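Local atomic coordinates of dipicolinate synthase subunit B (Bacillus halodurans, PDB entry 3LQK), a protein that probably serves as the flavoprotein-family subunit of dipicolinate synthase, the enzyme that makes the dipicolinic acid of bacterial spores. Residues Lys8-Leu14 with Leu87-Ala93; Asp73-Glu79 with Thr108-Met114; Phe154-Gly158 with Val170-Leu176. One frame throughout, in Å; residues are numbered along the deposited sequence.

Overall arrangement
Interaction 1 lies in the core, its centre about 7 Å from the centre of the chain: two parallel strands of the central sheet, joined by backbone hydrogen bonds. Interaction 3, also buried, reaches the same sheet but joins the two sides of an antiparallel hairpin and the turn leading into helix 176-184. These two meet where Leu176 packs on Phe12 and Val91. Interaction 2 is partly buried, its centre about 13 Å from the chain's, with no hydrogen bond between its segments; a short helix and a longer one's first turn meet through selenomethionine, proline and alanine. It touches interaction 1 through Val112; interaction 3, across the centre, is about 11 Å away at nearest atoms.

Interaction 1. Residues Lys8-Leu14 with Leu87-Ala93; sequences KHVGFGL and LDCMVIA
Two parallel strands of the Rossmann-like flavoprotein-family sheet, 9-13 and 89-93, have axes 4.6 Å apart and 20° from parallel. On one face Val10 CG1 meets Val91 CG2 at 3.8 Å, and the Phe12 ring (chi1 t) has Val91 CG1 over one face; helices 25-33 and 176-184 cover them. On the other face the side chain of Met90, a selenomethionine (chi1 t, chi2 p), runs over Gly11 and on to Gly13, CE lying 3.6 Å from Gly13 N. Glycine suits both places: a CB would clash with Met90 SE and Leu87 CD1 at Gly11, with Met90 CE at Gly13.

Extended backbones pair Val10 with Cys89, Gly11 with Met90, Phe12 with Val91 and Gly13 with Ile92. Hydrogen bonds run from Gly11 N to Cys89 O (2.9 Å), Val91 N to Gly11 O (2.8 Å), Gly13 N to Val91 O (2.8 Å) and Ala93 N to Gly13 O (2.9 Å).

Toward the N-terminal end of strand 9-13, Leu87 CD2 lies 3.5 Å from the His9 ring centroid, a CH-pi contact; His9 NE2 is hydrogen-bonded to Thr39 OG1. Asp88 N donates to His9 O (2.8 Å), and the polar Asp88 carboxylate closes this end, OD2 accepting from His9 N at 2.9 Å.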
# COMPACT_ATOMS: atom_id res chain seq x y z
N LYS A 8 -26.35 -23.57 12.11
CA LYS A 8 -25.45 -22.62 11.47
C LYS A 8 -25.06 -23.12 10.10
O LYS A 8 -24.78 -24.32 9.92
CB LYS A 8 -24.19 -22.39 12.28
CG LYS A 8 -24.42 -22.00 13.78
CD LYS A 8 -24.68 -20.51 13.93
CE LYS A 8 -25.08 -20.17 15.36
NZ LYS A 8 -25.69 -18.80 15.29
N HIS A 9 -25.04 -22.18 9.17
CA HIS A 9 -24.69 -22.45 7.79
C HIS A 9 -23.28 -21.92 7.56
O HIS A 9 -23.04 -20.75 7.56
CB HIS A 9 -25.75 -21.86 6.82
CG HIS A 9 -25.62 -22.37 5.42
ND1 HIS A 9 -26.40 -21.89 4.38
CD2 HIS A 9 -24.77 -23.28 4.87
CE1 HIS A 9 -26.04 -22.49 3.27
NE2 HIS A 9 -25.04 -23.33 3.53
N VAL A 10 -22.34 -22.85 7.44
CA VAL A 10 -20.93 -22.52 7.29
C VAL A 10 -20.48 -22.95 5.90
O VAL A 10 -20.78 -24.07 5.45
CB VAL A 10 -20.11 -23.30 8.30
CG1 VAL A 10 -18.60 -23.05 8.11
CG2 VAL A 10 -20.60 -23.00 9.73
N GLY A 11 -19.85 -22.06 5.17
CA GLY A 11 -19.29 -22.36 3.90
C GLY A 11 -17.86 -22.80 4.15
O GLY A 11 -17.19 -22.27 5.04
N PHE A 12 -17.37 -23.74 3.35
CA PHE A 12 -16.00 -24.30 3.52
C PHE A 12 -15.36 -24.38 2.14
O PHE A 12 -15.60 -25.29 1.35
CB PHE A 12 -16.08 -25.68 4.19
CG PHE A 12 -14.84 -26.10 4.90
CD1 PHE A 12 -14.91 -26.46 6.23
CD2 PHE A 12 -13.61 -26.19 4.24
CE1 PHE A 12 -13.76 -26.88 6.91
CE2 PHE A 12 -12.45 -26.57 4.91
CZ PHE A 12 -12.53 -26.93 6.24
N GLY A 13 -14.58 -23.37 1.84
CA GLY A 13 -13.82 -23.31 0.61
C GLY A 13 -12.41 -23.81 0.71
O GLY A 13 -11.68 -23.55 1.67
N LEU A 14 -12.03 -24.54 -0.33
CA LEU A 14 -10.74 -25.19 -0.46
C LEU A 14 -10.01 -24.56 -1.61
O LEU A 14 -10.55 -24.42 -2.74
CB LEU A 14 -10.98 -26.66 -0.74
CG LEU A 14 -11.95 -27.33 0.27
CD1 LEU A 14 -12.59 -28.62 -0.29
CD2 LEU A 14 -11.17 -27.66 1.52
N LEU A 87 -24.56 -17.29 4.31
CA LEU A 87 -23.85 -18.07 5.29
C LEU A 87 -23.76 -17.30 6.60
O LEU A 87 -23.69 -16.09 6.61
CB LEU A 87 -22.42 -18.34 4.78
CG LEU A 87 -22.32 -19.10 3.49
CD1 LEU A 87 -20.94 -19.10 2.93
CD2 LEU A 87 -22.86 -20.61 3.63
N ASP A 88 -23.73 -18.00 7.68
CA ASP A 88 -23.26 -17.42 8.96
C ASP A 88 -21.74 -17.25 9.07
O ASP A 88 -21.24 -16.44 9.87
CB ASP A 88 -23.79 -18.27 10.12
CG ASP A 88 -25.34 -18.39 10.11
OD1 ASP A 88 -26.02 -17.33 10.10
OD2 ASP A 88 -25.87 -19.53 9.98
N CYS A 89 -21.00 -18.02 8.29
CA CYS A 89 -19.58 -17.88 8.29
C CYS A 89 -19.03 -18.58 7.07
O CYS A 89 -19.51 -19.64 6.65
CB CYS A 89 -19.01 -18.54 9.57
SG CYS A 89 -17.15 -18.51 9.74
N MSE A 90 -17.97 -18.02 6.53
CA MSE A 90 -17.29 -18.64 5.44
C MSE A 90 -15.89 -18.97 5.90
O MSE A 90 -15.18 -18.09 6.41
CB MSE A 90 -17.24 -17.67 4.27
CG MSE A 90 -16.44 -18.13 3.06
SE MSE A 90 -17.36 -19.44 1.99
CE MSE A 90 -15.84 -20.05 1.01
N VAL A 91 -15.45 -20.20 5.66
CA VAL A 91 -14.09 -20.63 5.95
C VAL A 91 -13.37 -20.81 4.63
O VAL A 91 -13.95 -21.33 3.67
CB VAL A 91 -14.12 -22.03 6.67
CG1 VAL A 91 -12.71 -22.52 7.04
CG2 VAL A 91 -14.98 -21.97 7.94
N ILE A 92 -12.10 -20.40 4.56
CA ILE A 92 -11.22 -20.72 3.44
C ILE A 92 -10.01 -21.40 4.03
O ILE A 92 -9.17 -20.76 4.72
CB ILE A 92 -10.74 -19.50 2.68
CG1 ILE A 92 -11.90 -18.56 2.25
CG2 ILE A 92 -9.90 -19.90 1.43
CD1 ILE A 92 -11.37 -17.27 1.59
N ALA A 93 -9.95 -22.71 3.81
CA ALA A 93 -8.84 -23.49 4.29
C ALA A 93 -8.63 -24.74 3.46
O ALA A 93 -9.56 -25.49 3.24
CB ALA A 93 -9.03 -23.82 5.77

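Interaction 2. Residues Asp73-Glu79 with Thr108-Met114; sequences DSMVKAE and TDSPVLM
Two helical N-termini meet, helix 75-78 against the first turn of helix 111-121, with Met75 and Pro111 nearest in the backbone (CA to CA 5.1 Å). Thr108 begins the second segment in a loop: its O lies 3.2 Å from CE of Met75, a selenomethionine, while its N is hydrogen-bonded to Asn98 OD1 of a second subunit. Asp109 CA is 3.8 Å from Met75 CE, and its carboxylate forms a salt bridge with Lys102. Ser110 is the N-cap, its OG accepting from Leu113 N at 3.2 Å; Met75 SE rests 3.4 Å from Ser110 C. Pro111 suits the first turn, where no amide hydrogen is needed. Its CB points toward the other segment, and its CG lies 3.5 Å from Ser74 N. Ser74 is itself an N-cap, OG accepting from Lys77 N at 3.1 Å, and Lys77 NZ makes a salt bridge with Asp73 OD1 at 3.0 Å. Val112 faces the central sheet, on Met90 and Ile92. Met114, also selenomethionine (chi1 t, chi2 and chi3 p), has CE 3.4 Å from Met75 CE and CG 3.6 Å from Ala78 CB. Small Ala78 allows this approach, and Met75, with chi1 and chi2 m, lies across the start of the second segment, from Thr108 O to Met114 CE. With no hydrogen bond between the segments, the contact rests on apolar packing, while each helix start is capped by its own serine.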
# COMPACT_ATOMS: atom_id res chain seq x y z
N ASP A 73 -19.07 -24.80 -7.24
CA ASP A 73 -17.92 -24.83 -8.10
C ASP A 73 -17.99 -23.88 -9.29
O ASP A 73 -17.25 -24.05 -10.22
CB ASP A 73 -17.69 -26.24 -8.60
CG ASP A 73 -18.83 -26.77 -9.47
OD1 ASP A 73 -19.91 -26.14 -9.55
OD2 ASP A 73 -18.61 -27.85 -10.07
N SER A 74 -18.83 -22.84 -9.20
CA SER A 74 -18.99 -21.86 -10.28
C SER A 74 -19.42 -20.54 -9.67
O SER A 74 -19.97 -20.52 -8.55
CB SER A 74 -20.08 -22.32 -11.26
OG SER A 74 -21.36 -22.25 -10.64
N MSE A 75 -19.20 -19.45 -10.41
CA MSE A 75 -19.60 -18.12 -9.97
C MSE A 75 -21.10 -18.02 -9.82
O MSE A 75 -21.56 -17.46 -8.85
CB MSE A 75 -19.11 -17.01 -10.93
CG MSE A 75 -17.62 -16.96 -11.20
SE MSE A 75 -16.63 -16.90 -9.51
CE MSE A 75 -16.22 -14.98 -9.44
N VAL A 76 -21.85 -18.58 -10.76
CA VAL A 76 -23.32 -18.62 -10.72
C VAL A 76 -23.83 -19.25 -9.45
O VAL A 76 -24.80 -18.81 -8.85
CB VAL A 76 -23.90 -19.49 -11.87
CG1 VAL A 76 -25.43 -19.72 -11.70
CG2 VAL A 76 -23.60 -18.88 -13.17
N LYS A 77 -23.21 -20.36 -9.06
CA LYS A 77 -23.63 -21.06 -7.84
C LYS A 77 -23.25 -20.32 -6.54
O LYS A 77 -23.93 -20.47 -5.50
CB LYS A 77 -23.04 -22.48 -7.82
CG LYS A 77 -23.84 -23.52 -8.67
CD LYS A 77 -23.04 -24.81 -8.79
CE LYS A 77 -23.69 -25.84 -9.76
NZ LYS A 77 -22.72 -26.97 -9.99
N ALA A 78 -22.17 -19.53 -6.59
CA ALA A 78 -21.64 -18.84 -5.40
C ALA A 78 -22.37 -17.57 -5.12
O ALA A 78 -22.51 -17.18 -3.97
CB ALA A 78 -20.13 -18.53 -5.56
N GLU A 79 -22.86 -16.91 -6.16
CA GLU A 79 -23.43 -15.58 -6.00
C GLU A 79 -24.66 -15.44 -5.08
O GLU A 79 -24.79 -14.43 -4.37
CB GLU A 79 -23.70 -14.99 -7.40
CG GLU A 79 -24.16 -13.52 -7.41
CD GLU A 79 -25.68 -13.36 -7.13
OE1 GLU A 79 -26.46 -14.37 -7.22
OE2 GLU A 79 -26.07 -12.21 -6.77
N THR A 108 -11.92 -11.27 -6.99
CA THR A 108 -12.95 -12.19 -6.63
C THR A 108 -13.22 -12.93 -7.88
O THR A 108 -14.23 -12.61 -8.53
CB THR A 108 -14.22 -11.40 -6.29
OG1 THR A 108 -13.98 -10.61 -5.11
CG2 THR A 108 -15.37 -12.38 -6.08
N ASP A 109 -12.32 -13.83 -8.28
CA ASP A 109 -12.47 -14.52 -9.56
C ASP A 109 -12.45 -16.01 -9.38
O ASP A 109 -11.93 -16.71 -10.21
CB ASP A 109 -11.35 -14.11 -10.53
CG ASP A 109 -9.96 -14.54 -10.05
OD1 ASP A 109 -9.83 -15.20 -8.98
OD2 ASP A 109 -8.97 -14.20 -10.76
N SER A 110 -12.91 -16.50 -8.22
CA SER A 110 -13.11 -17.91 -8.08
C SER A 110 -14.35 -18.08 -7.24
O SER A 110 -14.74 -17.15 -6.51
CB SER A 110 -11.90 -18.61 -7.40
OG SER A 110 -12.01 -18.49 -5.96
N PRO A 111 -14.96 -19.27 -7.33
CA PRO A 111 -16.13 -19.50 -6.54
C PRO A 111 -15.87 -19.33 -5.01
O PRO A 111 -16.71 -18.78 -4.29
CB PRO A 111 -16.57 -20.92 -6.96
CG PRO A 111 -15.92 -21.17 -8.29
CD PRO A 111 -14.62 -20.43 -8.19
N VAL A 112 -14.70 -19.72 -4.53
CA VAL A 112 -14.34 -19.57 -3.13
C VAL A 112 -14.30 -18.09 -2.72
O VAL A 112 -14.84 -17.68 -1.71
CB VAL A 112 -12.96 -20.28 -2.83
CG1 VAL A 112 -12.52 -20.03 -1.38
CG2 VAL A 112 -13.04 -21.83 -3.02
N LEU A 113 -13.64 -17.28 -3.53
CA LEU A 113 -13.49 -15.87 -3.20
C LEU A 113 -14.82 -15.19 -3.34
O LEU A 113 -15.09 -14.20 -2.65
CB LEU A 113 -12.45 -15.21 -4.09
CG LEU A 113 -11.02 -15.75 -3.88
CD1 LEU A 113 -10.12 -15.13 -4.89
CD2 LEU A 113 -10.51 -15.51 -2.43
N MSE A 114 -15.68 -15.69 -4.23
CA MSE A 114 -17.03 -15.10 -4.33
C MSE A 114 -17.85 -15.42 -3.10
O MSE A 114 -18.56 -14.57 -2.59
CB MSE A 114 -17.71 -15.54 -5.62
CG MSE A 114 -19.11 -15.08 -5.78
SE MSE A 114 -19.17 -13.10 -5.96
CE MSE A 114 -18.34 -12.94 -7.68

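Interaction 3. Residues Phe154-Gly158 with Val170-Leu176; sequences FIPFG and VARMEAL
Ile155 is the hub of this contact between the two sides of the beta hairpin 152-159/169-171. Its CB points toward the other segment, and with chi1 m and chi2 t its two ends reach different partners. CG2 lies 3.8 Å from Ala171 CB, 4.1 Å from Ala175 CB and only 3.0 Å from Arg172 O, while CD1 reaches Leu176 CD1 at 3.7 Å and the selenium of Met173 at 4.0 Å. Alanine at 171 and 175 is small enough for the isoleucine to nestle between strand and turn. Met173 (chi1 and chi2 m) packs on Ala93, and Leu176 (chi1 and chi2 t) on Val91, tying the cluster to the central sheet.

Pro156 follows, its CD 3.8 Å from Ala175 CB. Phe157, at chi1 p, shares a face with Ala171, but on its side chain it is CB, 3.7 Å from Ala171 CA, that makes the contact, while the ring packs on Ile130. Arg172, extended through chi1 and chi2 t, carries its guanidinium away from the hairpin to the C-terminal segment, where NH1 is hydrogen-bonded to Glu195 O.

The backbones run antiparallel. Phe157 and Ala171 form a non-hydrogen-bonded pair, CA atoms 3.9 Å apart; Gly158 and Val170 are hydrogen-bonded, Gly158 N to Val170 O at 3.2 Å and Val170 N to Gly158 O at 3.0 Å. Arg172 N to Pro156 O, 2.9 Å, extends the pairing. A 3-10 turn, 173-175, leads into helix 176-184. Backbone hydrogen bonds thus fix the register, and aliphatic packing around Ile155 seats the turn that starts this helix.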
# COMPACT_ATOMS: atom_id res chain seq x y z
N PHE A 154 -8.34 -15.23 11.49
CA PHE A 154 -7.33 -16.23 11.13
C PHE A 154 -7.29 -17.43 12.10
O PHE A 154 -7.31 -17.25 13.33
CB PHE A 154 -5.94 -15.57 11.06
CG PHE A 154 -5.67 -14.83 9.77
CD1 PHE A 154 -6.33 -13.66 9.46
CD2 PHE A 154 -4.76 -15.34 8.84
CE1 PHE A 154 -6.10 -13.00 8.29
CE2 PHE A 154 -4.54 -14.69 7.62
CZ PHE A 154 -5.18 -13.52 7.36
N ILE A 155 -7.31 -18.65 11.54
CA ILE A 155 -7.04 -19.83 12.29
C ILE A 155 -5.58 -19.65 12.76
O ILE A 155 -4.72 -19.23 11.98
CB ILE A 155 -7.13 -21.09 11.46
CG1 ILE A 155 -8.53 -21.28 10.82
CG2 ILE A 155 -6.71 -22.35 12.28
CD1 ILE A 155 -8.57 -22.43 9.77
N PRO A 156 -5.31 -19.91 14.03
CA PRO A 156 -3.99 -19.65 14.54
C PRO A 156 -2.94 -20.31 13.69
O PRO A 156 -3.16 -21.44 13.17
CB PRO A 156 -4.04 -20.31 15.94
CG PRO A 156 -5.38 -20.04 16.37
CD PRO A 156 -6.26 -20.18 15.12
N PHE A 157 -1.82 -19.65 13.53
CA PHE A 157 -0.79 -20.09 12.58
C PHE A 157 0.67 -19.85 13.11
O PHE A 157 0.91 -19.16 14.13
CB PHE A 157 -1.02 -19.40 11.24
CG PHE A 157 -0.91 -17.86 11.31
CD1 PHE A 157 0.32 -17.22 11.25
CD2 PHE A 157 -2.03 -17.08 11.45
CE1 PHE A 157 0.42 -15.83 11.33
CE2 PHE A 157 -1.92 -15.69 11.49
CZ PHE A 157 -0.70 -15.09 11.45
N GLY A 158 1.64 -20.35 12.37
CA GLY A 158 3.03 -20.29 12.79
C GLY A 158 3.92 -20.77 11.68
O GLY A 158 3.43 -21.21 10.64
N VAL A 170 1.78 -21.68 8.16
CA VAL A 170 0.68 -22.62 8.00
C VAL A 170 -0.17 -22.64 9.29
O VAL A 170 0.38 -22.58 10.42
CB VAL A 170 1.20 -24.05 7.72
CG1 VAL A 170 0.03 -25.12 7.52
CG2 VAL A 170 2.16 -24.04 6.46
N ALA A 171 -1.48 -22.65 9.11
CA ALA A 171 -2.45 -22.70 10.21
C ALA A 171 -2.45 -24.08 10.89
O ALA A 171 -2.16 -25.08 10.26
CB ALA A 171 -3.91 -22.36 9.70
N ARG A 172 -2.79 -24.08 12.16
CA ARG A 172 -3.14 -25.26 12.89
C ARG A 172 -4.58 -25.53 12.63
O ARG A 172 -5.47 -24.94 13.27
CB ARG A 172 -2.95 -25.04 14.40
CG ARG A 172 -3.13 -26.30 15.24
CD ARG A 172 -2.93 -25.99 16.72
NE ARG A 172 -1.52 -25.80 17.10
CZ ARG A 172 -1.11 -25.31 18.28
NH1 ARG A 172 0.20 -25.23 18.56
NH2 ARG A 172 -2.00 -24.92 19.20
N MSE A 173 -4.82 -26.48 11.73
CA MSE A 173 -6.18 -26.73 11.25
C MSE A 173 -7.09 -27.26 12.35
O MSE A 173 -8.30 -27.04 12.28
CB MSE A 173 -6.16 -27.71 10.09
CG MSE A 173 -5.48 -27.15 8.79
SE MSE A 173 -6.19 -25.34 8.33
CE MSE A 173 -4.97 -25.04 6.86
N GLU A 174 -6.51 -27.95 13.32
CA GLU A 174 -7.29 -28.39 14.49
C GLU A 174 -7.97 -27.29 15.26
O GLU A 174 -8.95 -27.57 15.96
CB GLU A 174 -6.43 -29.10 15.56
CG GLU A 174 -5.89 -30.37 15.12
CD GLU A 174 -4.95 -31.06 16.18
OE1 GLU A 174 -4.56 -30.43 17.22
OE2 GLU A 174 -4.59 -32.24 15.94
N ALA A 175 -7.43 -26.08 15.20
CA ALA A 175 -8.06 -24.90 15.82
C ALA A 175 -9.21 -24.30 15.02
O ALA A 175 -9.77 -23.28 15.39
CB ALA A 175 -7.01 -23.81 16.14
N LEU A 176 -9.61 -24.92 13.95
CA LEU A 176 -10.64 -24.27 13.08
C LEU A 176 -11.99 -24.02 13.78
O LEU A 176 -12.47 -22.87 13.81
CB LEU A 176 -10.75 -25.04 11.78
CG LEU A 176 -11.69 -24.68 10.63
CD1 LEU A 176 -11.03 -25.15 9.27
CD2 LEU A 176 -13.00 -25.36 10.80